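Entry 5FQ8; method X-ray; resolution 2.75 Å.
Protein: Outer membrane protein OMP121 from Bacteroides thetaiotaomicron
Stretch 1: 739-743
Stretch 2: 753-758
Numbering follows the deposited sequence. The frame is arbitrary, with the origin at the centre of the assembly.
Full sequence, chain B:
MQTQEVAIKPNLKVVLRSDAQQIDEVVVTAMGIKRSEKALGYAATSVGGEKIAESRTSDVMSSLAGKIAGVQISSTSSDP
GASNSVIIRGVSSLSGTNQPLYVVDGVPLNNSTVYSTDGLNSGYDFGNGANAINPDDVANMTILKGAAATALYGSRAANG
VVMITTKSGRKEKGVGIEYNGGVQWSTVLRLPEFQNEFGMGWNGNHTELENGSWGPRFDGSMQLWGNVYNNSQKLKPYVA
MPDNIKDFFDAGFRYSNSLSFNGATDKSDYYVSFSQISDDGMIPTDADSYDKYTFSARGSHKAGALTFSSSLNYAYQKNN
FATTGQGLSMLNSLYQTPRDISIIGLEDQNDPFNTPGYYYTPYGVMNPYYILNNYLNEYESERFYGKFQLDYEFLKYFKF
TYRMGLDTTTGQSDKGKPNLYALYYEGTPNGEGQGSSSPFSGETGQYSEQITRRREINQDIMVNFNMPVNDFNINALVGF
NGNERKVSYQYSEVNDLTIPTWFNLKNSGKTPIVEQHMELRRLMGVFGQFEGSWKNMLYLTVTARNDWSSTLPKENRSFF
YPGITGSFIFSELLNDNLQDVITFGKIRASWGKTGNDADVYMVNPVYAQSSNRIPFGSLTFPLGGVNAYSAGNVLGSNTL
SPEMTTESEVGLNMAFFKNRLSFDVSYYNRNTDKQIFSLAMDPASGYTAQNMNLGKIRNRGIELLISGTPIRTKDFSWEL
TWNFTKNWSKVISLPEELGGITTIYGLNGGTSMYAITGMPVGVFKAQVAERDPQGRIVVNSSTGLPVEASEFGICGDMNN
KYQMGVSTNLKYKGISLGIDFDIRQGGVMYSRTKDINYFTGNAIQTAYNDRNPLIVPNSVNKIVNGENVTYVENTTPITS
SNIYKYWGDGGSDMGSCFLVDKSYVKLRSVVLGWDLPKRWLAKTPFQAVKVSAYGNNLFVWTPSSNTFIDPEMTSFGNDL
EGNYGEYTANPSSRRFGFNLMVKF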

# COMPACT_ATOMS: atom_id res chain seq x y z
N GLY B 739 -26.10 -19.63 23.48
CA GLY B 739 -26.73 -18.50 24.13
C GLY B 739 -27.89 -17.98 23.31
O GLY B 739 -28.11 -18.35 22.15
N GLY B 740 -28.66 -17.09 23.91
CA GLY B 740 -29.78 -16.58 23.16
C GLY B 740 -29.59 -15.15 22.71
O GLY B 740 -30.56 -14.41 22.57
N ILE B 741 -28.34 -14.76 22.48
CA ILE B 741 -27.99 -13.36 22.32
C ILE B 741 -26.85 -13.29 21.33
O ILE B 741 -26.07 -14.23 21.21
CB ILE B 741 -27.63 -12.74 23.69
CG1 ILE B 741 -27.22 -11.29 23.57
CG2 ILE B 741 -26.51 -13.50 24.31
CD1 ILE B 741 -26.93 -10.66 24.90
N THR B 742 -26.77 -12.19 20.58
CA THR B 742 -25.71 -12.02 19.60
C THR B 742 -25.62 -10.56 19.20
O THR B 742 -26.63 -9.92 18.96
CB THR B 742 -25.92 -12.90 18.37
OG1 THR B 742 -24.78 -12.80 17.52
CG2 THR B 742 -27.13 -12.50 17.59
N THR B 743 -24.42 -10.03 19.15
CA THR B 743 -24.22 -8.62 18.89
C THR B 743 -24.48 -8.28 17.43
O THR B 743 -24.06 -9.01 16.53
CB THR B 743 -22.80 -8.21 19.25
OG1 THR B 743 -22.48 -8.68 20.56
CG2 THR B 743 -22.66 -6.73 19.22
N MET B 753 -26.10 -3.00 20.84
CA MET B 753 -27.39 -3.37 20.27
C MET B 753 -27.35 -4.84 19.87
O MET B 753 -26.44 -5.27 19.16
CB MET B 753 -27.73 -2.47 19.08
CG MET B 753 -29.00 -2.80 18.34
SD MET B 753 -29.12 -2.01 16.74
CE MET B 753 -30.09 -0.64 17.10
N TYR B 754 -28.33 -5.60 20.31
CA TYR B 754 -28.26 -7.05 20.24
C TYR B 754 -29.39 -7.60 19.40
O TYR B 754 -30.21 -6.87 18.88
CB TYR B 754 -28.30 -7.65 21.65
CG TYR B 754 -27.06 -7.36 22.45
CD1 TYR B 754 -25.91 -8.12 22.27
CD2 TYR B 754 -27.02 -6.29 23.34
CE1 TYR B 754 -24.77 -7.84 22.97
CE2 TYR B 754 -25.88 -6.02 24.05
CZ TYR B 754 -24.76 -6.79 23.85
OH TYR B 754 -23.60 -6.53 24.55
N ALA B 755 -29.39 -8.92 19.25
CA ALA B 755 -30.56 -9.68 18.84
C ALA B 755 -30.73 -10.79 19.87
O ALA B 755 -29.89 -11.69 19.95
CB ALA B 755 -30.40 -10.25 17.44
N ILE B 756 -31.78 -10.70 20.66
CA ILE B 756 -32.01 -11.59 21.79
C ILE B 756 -33.27 -12.39 21.53
O ILE B 756 -34.18 -11.93 20.84
CB ILE B 756 -32.11 -10.77 23.08
CG1 ILE B 756 -30.99 -9.74 23.11
CG2 ILE B 756 -31.99 -11.64 24.27
CD1 ILE B 756 -30.96 -8.94 24.37
N THR B 757 -33.34 -13.59 22.11
CA THR B 757 -34.26 -14.61 21.63
C THR B 757 -35.71 -14.14 21.64
O THR B 757 -36.35 -14.06 20.59
CB THR B 757 -34.11 -15.90 22.43
OG1 THR B 757 -32.94 -16.59 22.00
CG2 THR B 757 -35.28 -16.82 22.20
N GLY B 758 -36.26 -13.83 22.81
CA GLY B 758 -37.68 -13.54 22.79
C GLY B 758 -38.03 -12.07 22.71
O GLY B 758 -39.00 -11.62 23.32

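The strand segments of the two stretches run antiparallel, their axes 4.7 Å apart at closest approach and their N-to-C directions 150° apart. Walking up stretch 1 therefore means walking down stretch 2, from Thr757 back toward Met753, and the pairing buries 389 Å² in all.

Gly739 touches nothing in stretch 2, but its backbone angles (phi 92°, psi 170°) would press a CB against the preceding carbonyl oxygen, which by itself calls for glycine. At Gly740 the reason lies across the interface: an ideally placed CB would sit 2.7 Å from Thr757 OG1, a clash. Without a side chain, Gly740 lets Thr757 come close and gather around its carbonyl. Thr757 N donates to Gly740 O at 2.9 Å, a weak bond because the angle at hydrogen is only 120°, and Thr757 OG1 donates to the same Gly740 O at 3.3 Å. Ile756 CA approaches too, its CA-H...O contact with Gly740 O measuring 3.3 Å. One carbonyl thus receives backbone, hydroxyl and CA-H groups together.

Ile741 turns its side chain to the same face of the sheet as that of Ile756, and their CA atoms lie 4.4 Å apart. Ile741 CG1 meets Ile756 CG1 at 4.1 Å and Tyr754 CD1 at 3.7 Å. With both chi angles t, the extended side chain carries Ile741 CD1 over one face of the Tyr754 ring, 4.1 Å from the ring centroid and 23° off the normal, a CH-pi contact. A buried, branched aliphatic residue suits this place, offering hydrocarbon to both an isoleucine and an aromatic face. Its backbone contributes a CA-H...O contact, Ile741 CA to Ala755 O at 3.5 Å.

Thr742 points to the other face, as does Ala755. Their backbones exchange two hydrogen bonds of unequal quality: Ala755 N donates to Thr742 O at 2.9 Å with a 151° angle, whereas Thr742 N reaches Ala755 O at 3.2 Å and 124°, a weak bond. Between the side chains, Thr742 CG2 rests 4.0 Å from Ala755 CB, methyl against methyl, while the threonine hydroxyl is hydrogen-bonded elsewhere in the structure. Thr742 O also lies near the plane of the Tyr754 ring, at its edge, where ring hydrogens carry slight positive charge.

Thr743 is paired with Tyr754 in a non-hydrogen-bonded pair, CA to CA 4.5 Å, with diverging side chains. Although its CA-to-CB bond points away, the m rotamer leaves Thr743 OG1 3.4 Å from Tyr754 CE1, so this small residue still covers part of the tyrosine.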